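PDB 4R9Z: uncharacterized protein from Mycobacterium avium subsp. paratuberculosis, which probably hydrolyses fatty acyl-CoA thioesters to free fatty acid and coenzyme A, as a double hot-dog thioesterase of the acyl-CoA thioesterase II type. Local coordinates for residues D10-L15 with R183-P188; Q45-A50 with R57-V62; Q119-P124 with W225-A230. All coordinates share one frame; numbering follows the deposited sequence.

Contact 1: residues D10-L15 with R183-P188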
loop_
_atom_site.group_PDB
_atom_site.type_symbol
_atom_site.label_atom_id
_atom_site.label_comp_id
_atom_site.label_asym_id
_atom_site.label_seq_id
_atom_site.Cartn_x
_atom_site.Cartn_y
_atom_site.Cartn_z
ATOM N N ASP B 10 16.735 16.889 -17.248
ATOM C CA ASP B 10 15.513 16.634 -17.998
ATOM C C ASP B 10 14.420 16.073 -17.096
ATOM O O ASP B 10 13.238 16.354 -17.297
ATOM C CB ASP B 10 15.789 15.684 -19.161
ATOM C CG ASP B 10 16.749 16.272 -20.171
ATOM O OD1 ASP B 10 16.814 17.517 -20.264
ATOM O OD2 ASP B 10 17.436 15.496 -20.870
ATOM N N VAL B 11 14.813 15.284 -16.101
ATOM C CA VAL B 11 13.854 14.739 -15.147
ATOM C C VAL B 11 13.271 15.844 -14.280
ATOM O O VAL B 11 12.051 15.973 -14.164
ATOM C CB VAL B 11 14.487 13.660 -14.246
ATOM C CG1 VAL B 11 13.573 13.336 -13.072
ATOM C CG2 VAL B 11 14.797 12.411 -15.056
ATOM N N LEU B 12 14.147 16.648 -13.690
ATOM C CA LEU B 12 13.730 17.751 -12.831
ATOM C C LEU B 12 12.784 18.701 -13.560
ATOM O O LEU B 12 11.845 19.231 -12.967
ATOM C CB LEU B 12 14.949 18.511 -12.317
ATOM C CG LEU B 12 15.836 17.742 -11.344
ATOM C CD1 LEU B 12 17.037 18.579 -10.968
ATOM C CD2 LEU B 12 15.043 17.359 -10.104
ATOM N N ALA B 13 13.047 18.919 -14.844
ATOM C CA ALA B 13 12.193 19.765 -15.666
ATOM C C ALA B 13 10.781 19.189 -15.774
ATOM O O ALA B 13 9.798 19.894 -15.549
ATOM C CB ALA B 13 12.798 19.946 -17.045
ATOM N N THR B 14 10.683 17.906 -16.111
ATOM C CA THR B 14 9.384 17.255 -16.263
ATOM C C THR B 14 8.642 17.173 -14.931
ATOM O O THR B 14 7.415 17.130 -14.900
ATOM C CB THR B 14 9.517 15.833 -16.852
ATOM O OG1 THR B 14 10.435 15.062 -16.068
ATOM C CG2 THR B 14 9.998 15.895 -18.293
ATOM N N LEU B 15 9.390 17.150 -13.832
ATOM C CA LEU B 15 8.780 17.103 -12.512
ATOM C C LEU B 15 8.211 18.454 -12.097
ATOM O O LEU B 15 7.402 18.531 -11.174
ATOM C CB LEU B 15 9.782 16.610 -11.473
ATOM C CG LEU B 15 10.201 15.154 -11.693
ATOM C CD1 LEU B 15 11.032 14.640 -10.533
ATOM C CD2 LEU B 15 8.981 14.274 -11.918
ATOM N N ARG B 183 23.079 17.642 -8.791
ATOM C CA ARG B 183 22.696 18.284 -7.539
ATOM C C ARG B 183 21.180 18.494 -7.461
ATOM O O ARG B 183 20.538 18.817 -8.462
ATOM C CB ARG B 183 23.430 19.620 -7.390
ATOM C CG ARG B 183 23.215 20.314 -6.053
ATOM C CD ARG B 183 23.818 19.480 -4.928
ATOM N NE ARG B 183 25.274 19.405 -5.049
ATOM C CZ ARG B 183 26.101 19.089 -4.057
ATOM N NH1 ARG B 183 25.623 18.807 -2.850
ATOM N NH2 ARG B 183 27.409 19.050 -4.273
ATOM N N VAL B 184 20.609 18.269 -6.278
ATOM C CA VAL B 184 19.171 18.433 -6.069
ATOM C C VAL B 184 18.870 19.683 -5.232
ATOM O O VAL B 184 19.534 19.930 -4.226
ATOM C CB VAL B 184 18.570 17.180 -5.381
ATOM C CG1 VAL B 184 17.096 17.381 -5.039
ATOM C CG2 VAL B 184 18.756 15.955 -6.265
ATOM N N PRO B 185 17.847 20.460 -5.638
ATOM C CA PRO B 185 17.424 21.724 -5.023
ATOM C C PRO B 185 17.166 21.719 -3.508
ATOM O O PRO B 185 16.950 22.801 -2.963
ATOM C CB PRO B 185 16.124 22.029 -5.764
ATOM C CG PRO B 185 16.387 21.526 -7.132
ATOM C CD PRO B 185 17.230 20.285 -6.968
ATOM N N ASP B 186 17.160 20.555 -2.863
ATOM C CA ASP B 186 16.972 20.461 -1.409
ATOM C C ASP B 186 15.553 20.913 -1.065
ATOM O O ASP B 186 15.307 21.555 -0.043
ATOM C CB ASP B 186 18.019 21.278 -0.639
ATOM C CG ASP B 186 18.013 20.981 0.857
ATOM O OD1 ASP B 186 18.502 19.901 1.252
ATOM O OD2 ASP B 186 17.524 21.828 1.638
ATOM N N ASP B 187 14.630 20.604 -1.965
ATOM C CA ASP B 187 13.209 20.738 -1.697
ATOM C C ASP B 187 12.716 19.422 -1.099
ATOM O O ASP B 187 12.688 18.403 -1.788
ATOM C CB ASP B 187 12.464 21.087 -2.990
ATOM C CG ASP B 187 10.996 21.405 -2.771
ATOM O OD1 ASP B 187 10.453 21.101 -1.686
ATOM O OD2 ASP B 187 10.377 21.957 -3.705
ATOM N N PRO B 188 12.320 19.447 0.183
ATOM C CA PRO B 188 11.797 18.289 0.919
ATOM C C PRO B 188 10.750 17.509 0.131
ATOM O O PRO B 188 10.800 16.280 0.085
ATOM C CB PRO B 188 11.172 18.920 2.160
ATOM C CG PRO B 188 11.942 20.164 2.375
ATOM C CD PRO B 188 12.344 20.662 1.015
#
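Leu12 meets Pro185 and the carbonyl of Arg183 in a small, mainly apolar contact at the surface of this double hot-dog protein, where the N-terminal helix 8-15 comes against the loop between strand 176-180 and helix 188-201. Only 88 Å² is buried, and a single leucine methyl makes the touch between parts of the chain 168 residues apart. The touching branch is CD1. Leu12 CG stands opposite its own carbonyl carbon (chi1 -68°) and CD1 then runs on anti to CA, so this methyl is the part of the side chain carried out to the loop. It lies 4.4 Å from CD of Pro185, the ring carbon next to the imide nitrogen, and 4.3 Å from the O of Arg183; both approaches are loose. The guanidinium-bearing side chain of Arg183 leaves its CA away from the helix, and it is the backbone of that residue that takes part.

Around this touch the short helix lies against helix 188-201: Leu12 also meets Leu190, Val11 packs on Tyr197, and Leu15 on Leu194 and Tyr197. The loop itself ends in an N-cap: Asp187 OD1 accepts the backbone N-H of Val189, capping the first turn of helix 188-201 just beyond Pro185. On the other partner, the carbonyl oxygen of Val11 serves two donors. The N of Leu15 reaches it at 2.9 Å, while Thr14 OG1 approaches at 2.7 Å with a C=O...OG1 angle of 120°, tilted 21° from the carbonyl plane.

Contact 2: residues Q45-A50 with R57-V62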
loop_
_atom_site.group_PDB
_atom_site.type_symbol
_atom_site.label_atom_id
_atom_site.label_comp_id
_atom_site.label_asym_id
_atom_site.label_seq_id
_atom_site.Cartn_x
_atom_site.Cartn_y
_atom_site.Cartn_z
ATOM N N GLN B 45 5.184 12.441 -10.479
ATOM C CA GLN B 45 4.490 13.642 -10.920
ATOM C C GLN B 45 3.166 13.804 -10.180
ATOM O O GLN B 45 2.824 14.897 -9.726
ATOM C CB GLN B 45 4.254 13.603 -12.432
ATOM C CG GLN B 45 5.482 13.942 -13.263
ATOM C CD GLN B 45 5.196 13.966 -14.752
ATOM O OE1 GLN B 45 4.346 13.221 -15.250
ATOM N NE2 GLN B 45 5.913 14.816 -15.475
ATOM N N ALA B 46 2.428 12.706 -10.060
ATOM C CA ALA B 46 1.139 12.717 -9.382
ATOM C C ALA B 46 1.297 13.080 -7.907
ATOM O O ALA B 46 0.431 13.732 -7.325
ATOM C CB ALA B 46 0.460 11.373 -9.527
ATOM N N LEU B 47 2.411 12.667 -7.313
ATOM C CA LEU B 47 2.685 12.969 -5.919
ATOM C C LEU B 47 2.976 14.447 -5.748
ATOM O O LEU B 47 2.573 15.056 -4.761
ATOM C CB LEU B 47 3.862 12.148 -5.399
ATOM C CG LEU B 47 4.208 12.439 -3.934
ATOM C CD1 LEU B 47 3.050 12.077 -3.006
ATOM C CD2 LEU B 47 5.504 11.746 -3.508
ATOM N N LEU B 48 3.673 15.024 -6.718
ATOM C CA LEU B 48 3.943 16.454 -6.693
ATOM C C LEU B 48 2.652 17.235 -6.879
ATOM O O LEU B 48 2.452 18.281 -6.261
ATOM C CB LEU B 48 4.961 16.839 -7.768
ATOM C CG LEU B 48 6.390 16.432 -7.418
ATOM C CD1 LEU B 48 7.313 16.541 -8.622
ATOM C CD2 LEU B 48 6.891 17.280 -6.264
ATOM N N ALA B 49 1.776 16.709 -7.726
ATOM C CA ALA B 49 0.486 17.330 -7.950
ATOM C C ALA B 49 -0.260 17.462 -6.633
ATOM O O ALA B 49 -0.632 18.559 -6.231
ATOM C CB ALA B 49 -0.323 16.520 -8.938
ATOM N N ALA B 50 -0.407 16.343 -5.933
ATOM C CA ALA B 50 -1.072 16.323 -4.641
ATOM C C ALA B 50 -0.387 17.254 -3.646
ATOM O O ALA B 50 -1.043 18.036 -2.961
ATOM C CB ALA B 50 -1.115 14.902 -4.096
ATOM N N ARG B 57 2.818 21.026 3.597
ATOM C CA ARG B 57 2.716 19.738 4.261
ATOM C C ARG B 57 3.454 18.690 3.441
ATOM O O ARG B 57 3.465 18.748 2.211
ATOM C CB ARG B 57 1.250 19.352 4.456
ATOM C CG ARG B 57 0.546 20.167 5.526
ATOM C CD ARG B 57 -0.899 19.734 5.725
ATOM N NE ARG B 57 -1.576 20.572 6.714
ATOM C CZ ARG B 57 -2.803 20.351 7.180
ATOM N NH1 ARG B 57 -3.510 19.319 6.742
ATOM N NH2 ARG B 57 -3.329 21.167 8.082
ATOM N N GLU B 58 4.094 17.747 4.123
ATOM C CA GLU B 58 4.870 16.716 3.443
ATOM C C GLU B 58 4.126 15.380 3.397
ATOM O O GLU B 58 3.371 15.046 4.314
ATOM C CB GLU B 58 6.226 16.542 4.126
ATOM C CG GLU B 58 7.190 17.685 3.869
ATOM C CD GLU B 58 8.347 17.691 4.843
ATOM O OE1 GLU B 58 9.102 16.697 4.878
ATOM O OE2 GLU B 58 8.495 18.685 5.581
ATOM N N PRO B 59 4.342 14.607 2.322
ATOM C CA PRO B 59 3.683 13.304 2.205
ATOM C C PRO B 59 4.321 12.270 3.113
ATOM O O PRO B 59 5.547 12.142 3.149
ATOM C CB PRO B 59 3.886 12.937 0.733
ATOM C CG PRO B 59 5.103 13.674 0.328
ATOM C CD PRO B 59 5.131 14.942 1.125
ATOM N N HIS B 60 3.497 11.542 3.857
ATOM C CA HIS B 60 4.027 10.485 4.694
ATOM C C HIS B 60 3.672 9.114 4.109
ATOM O O HIS B 60 4.243 8.100 4.512
ATOM C CB HIS B 60 3.525 10.635 6.128
ATOM C CG HIS B 60 2.045 10.478 6.278
ATOM N ND1 HIS B 60 1.439 9.249 6.396
ATOM C CD2 HIS B 60 1.054 11.399 6.331
ATOM C CE1 HIS B 60 0.133 9.416 6.523
ATOM N NE2 HIS B 60 -0.126 10.707 6.488
ATOM N N SER B 61 2.740 9.085 3.156
ATOM C CA SER B 61 2.448 7.857 2.419
ATOM C C SER B 61 1.716 8.142 1.115
ATOM O O SER B 61 1.094 9.187 0.952
ATOM C CB SER B 61 1.635 6.875 3.275
ATOM O OG SER B 61 0.369 7.395 3.624
ATOM N N VAL B 62 1.778 7.185 0.195
ATOM C CA VAL B 62 1.138 7.318 -1.105
ATOM C C VAL B 62 0.901 5.937 -1.723
ATOM O O VAL B 62 1.759 5.055 -1.670
ATOM C CB VAL B 62 1.986 8.201 -2.075
ATOM C CG1 VAL B 62 3.403 7.668 -2.204
ATOM C CG2 VAL B 62 1.327 8.300 -3.446
#
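Leu47 points from helix 39-52 onto strand 58-66, where one of its methyls meets both Pro59 and Val62. All three residues are buried, and the pairing is the helix-on-sheet packing of a hot-dog fold, in which the curved sheet wraps round a central helix. How a single leucine can serve two partners is seen from its torsions. CG lies anti to the backbone N (chi1 179°), beside the carbonyl carbon, which directs the branch point from the helix toward the strand. At the next bond (chi2 62°) CD1 is turned off the extended line, which CD2 follows, and comes to lie against the strand. This methyl lies 3.9 Å from CB of Pro59 and 4.1 Å from CB of Val62, the two lines of approach being roughly perpendicular.

The partners present themselves differently. Pro59 offers its ring at CB, and its side chain crosses that of Leu47 at about a right angle. Val62 runs oblique to Leu47 and has CG1 between backbone N and carbonyl carbon, leaving CG2 anti to the N; CG2 is 4.2 Å from Leu47 CD1, so the leucine methyl rests against CB and this one branch. Between them the chain turns a corner at His60, which lets Pro59 and Val62 both face the helix. His60 ND1 and Ser61 OG each bond to the carboxylate of Glu270 of the second subunit, whereas His60 NE2 bonds to Ser109 OG of its own chain.

Because carbon meets carbon throughout, the contact has shape but no bond direction: it probably contributes through the hydrophobic effect, while the polar ends His60 ND1 and Ser61 OG face the second subunit.

Contact 3: residues Q119-P124 with W225-A230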
loop_
_atom_site.group_PDB
_atom_site.type_symbol
_atom_site.label_atom_id
_atom_site.label_comp_id
_atom_site.label_asym_id
_atom_site.label_seq_id
_atom_site.Cartn_x
_atom_site.Cartn_y
_atom_site.Cartn_z
ATOM N N GLN B 119 6.629 11.238 19.507
ATOM C CA GLN B 119 8.068 11.022 19.632
ATOM C C GLN B 119 8.446 9.671 20.236
ATOM O O GLN B 119 9.101 9.596 21.276
ATOM C CB GLN B 119 8.706 12.155 20.432
ATOM C CG GLN B 119 8.859 13.433 19.621
ATOM C CD GLN B 119 9.353 13.162 18.203
ATOM O OE1 GLN B 119 8.561 13.025 17.270
ATOM N NE2 GLN B 119 10.670 13.059 18.045
ATOM N N VAL B 120 8.013 8.610 19.564
ATOM C CA VAL B 120 8.527 7.271 19.806
ATOM C C VAL B 120 9.050 6.775 18.478
ATOM O O VAL B 120 8.278 6.527 17.556
ATOM C CB VAL B 120 7.462 6.308 20.329
ATOM C CG1 VAL B 120 8.031 4.897 20.399
ATOM C CG2 VAL B 120 6.954 6.761 21.689
ATOM N N VAL B 121 10.362 6.602 18.390
ATOM C CA VAL B 121 10.998 6.318 17.112
ATOM C C VAL B 121 11.825 5.041 17.139
ATOM O O VAL B 121 12.621 4.811 18.050
ATOM C CB VAL B 121 11.911 7.494 16.678
ATOM C CG1 VAL B 121 12.505 7.250 15.297
ATOM C CG2 VAL B 121 11.146 8.802 16.720
ATOM N N TYR B 122 11.604 4.208 16.126
ATOM C CA TYR B 122 12.394 3.011 15.892
ATOM C C TYR B 122 12.326 2.646 14.421
ATOM O O TYR B 122 11.454 3.120 13.699
ATOM C CB TYR B 122 11.927 1.850 16.771
ATOM C CG TYR B 122 10.449 1.542 16.710
ATOM C CD1 TYR B 122 9.912 0.765 15.689
ATOM C CD2 TYR B 122 9.593 2.007 17.696
ATOM C CE1 TYR B 122 8.559 0.479 15.647
ATOM C CE2 TYR B 122 8.245 1.727 17.662
ATOM C CZ TYR B 122 7.733 0.962 16.638
ATOM O OH TYR B 122 6.387 0.689 16.611
ATOM N N GLN B 123 13.277 1.838 13.973
ATOM C CA GLN B 123 13.360 1.472 12.568
ATOM C C GLN B 123 14.068 0.136 12.430
ATOM O O GLN B 123 14.720 -0.317 13.372
ATOM C CB GLN B 123 14.097 2.553 11.777
ATOM C CG GLN B 123 15.493 2.847 12.295
ATOM C CD GLN B 123 16.280 3.746 11.366
ATOM O OE1 GLN B 123 16.146 4.968 11.406
ATOM N NE2 GLN B 123 17.099 3.144 10.515
ATOM N N PRO B 124 13.924 -0.522 11.269
ATOM C CA PRO B 124 14.835 -1.651 11.068
ATOM C C PRO B 124 16.263 -1.136 10.961
ATOM O O PRO B 124 16.487 -0.058 10.397
ATOM C CB PRO B 124 14.364 -2.268 9.746
ATOM C CG PRO B 124 13.540 -1.208 9.086
ATOM C CD PRO B 124 12.939 -0.393 10.182
ATOM N N TRP B 225 5.710 4.351 2.182
ATOM C CA TRP B 225 5.509 4.987 3.476
ATOM C C TRP B 225 6.787 5.710 3.882
ATOM O O TRP B 225 7.846 5.097 4.017
ATOM C CB TRP B 225 5.109 3.952 4.533
ATOM C CG TRP B 225 3.846 3.225 4.203
ATOM C CD1 TRP B 225 2.587 3.530 4.633
ATOM C CD2 TRP B 225 3.713 2.076 3.357
ATOM N NE1 TRP B 225 1.679 2.637 4.113
ATOM C CE2 TRP B 225 2.347 1.736 3.327
ATOM C CE3 TRP B 225 4.617 1.299 2.626
ATOM C CZ2 TRP B 225 1.864 0.658 2.598
ATOM C CZ3 TRP B 225 4.134 0.228 1.904
ATOM C CH2 TRP B 225 2.768 -0.082 1.895
ATOM N N PHE B 226 6.704 7.008 4.075
ATOM C CA PHE B 226 7.855 7.808 4.380
ATOM C C PHE B 226 8.152 7.838 5.842
ATOM O O PHE B 226 7.275 7.864 6.643
ATOM C CB PHE B 226 7.678 9.207 3.858
ATOM C CG PHE B 226 7.576 9.286 2.380
ATOM C CD1 PHE B 226 8.687 9.292 1.590
ATOM C CD2 PHE B 226 6.358 9.363 1.780
ATOM C CE1 PHE B 226 8.578 9.375 0.245
ATOM C CE2 PHE B 226 6.244 9.440 0.428
ATOM C CZ PHE B 226 7.362 9.453 -0.337
ATOM N N HIS B 227 9.424 7.831 6.173
ATOM C CA HIS B 227 9.841 7.771 7.543
ATOM C C HIS B 227 10.610 9.008 7.927
ATOM O O HIS B 227 10.190 9.780 8.750
ATOM C CB HIS B 227 10.689 6.539 7.738
ATOM C CG HIS B 227 11.056 6.270 9.148
ATOM N ND1 HIS B 227 12.238 6.687 9.694
ATOM C CD2 HIS B 227 10.417 5.596 10.117
ATOM C CE1 HIS B 227 12.303 6.301 10.948
ATOM N NE2 HIS B 227 11.209 5.637 11.228
ATOM N N GLY B 228 11.745 9.191 7.303
ATOM C CA GLY B 228 12.625 10.258 7.635
ATOM C C GLY B 228 12.909 10.950 6.355
ATOM O O GLY B 228 12.564 10.465 5.328
ATOM N N ARG B 229 13.504 12.115 6.431
ATOM C CA ARG B 229 13.770 12.903 5.238
ATOM C C ARG B 229 15.050 12.459 4.537
ATOM O O ARG B 229 16.095 12.296 5.164
ATOM C CB ARG B 229 13.829 14.382 5.600
ATOM C CG ARG B 229 13.114 15.261 4.600
ATOM C CD ARG B 229 13.069 16.696 5.072
ATOM N NE ARG B 229 12.066 16.861 6.120
ATOM C CZ ARG B 229 11.700 18.032 6.627
ATOM N NH1 ARG B 229 12.251 19.152 6.175
ATOM N NH2 ARG B 229 10.777 18.083 7.579
ATOM N N ALA B 230 14.957 12.267 3.227
ATOM C CA ALA B 230 16.063 11.734 2.445
ATOM C C ALA B 230 17.185 12.742 2.244
ATOM O O ALA B 230 16.939 13.925 1.999
ATOM C CB ALA B 230 15.564 11.246 1.099
#
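His227 meets Val121, Tyr122 and Gln123 with CE1 and NE2 of its ring, and none of the meetings is a hydrogen bond. CE1 lies 4.5 Å from CG1 of Val121 and 4.1 Å from OE1 of Gln123, while NE2 comes within 3.5 Å of the Tyr122 carbonyl oxygen. The ring leaves its backbone N in the anti direction (chi1 -173°), which places CE1 and NE2 out beyond the end of strand 218-226. Gln123 meets it crosswise, with amide and imidazole planes 85° apart.

The setting is the dimer of the double hot-dog fold: Tyr122 joins an antiparallel ladder with a strand of the second subunit, so sheet structure runs on across the interface, and its OH bonds to Ser242 of that chain.

The stronger polar partners lie mostly outside the two segments. His227 ND1 is bonded to Leu263 O, and NE2 makes a weak bond to Ser245 O of the second subunit. The Gln123 amide is held at both ends, OE1 by Leu263 N and NE2 by Gly261 O. As a local exception, NE2 also donates to Pro124 O at 3.3 Å, the acceptor lying close to the amide plane and the N-H...O angle being 158°.

Contacts 1 and 3 lie at the surface and contact 2 in the interior. The centres of contacts 1 and 2 are about 15 Å apart, those of 2 and 3 about 17 Å, and those of 1 and 3 about 23 Å. Along the chain, contact 2 falls wholly between the two halves of contact 1 and closes before contact 3 opens, whereas contacts 1 and 3 alternate their segments. Gln45 NE2 bonds to Thr14 O, tying helix 39-52 to the N-terminal helix. Neighbouring strands 58-66 and 218-226, joined by His60 O and Phe226 N, belong to the two hot-dog regions, so contacts 2 and 3 meet where these join, with a Glu58-Arg229 salt bridge, and both touch the second subunit.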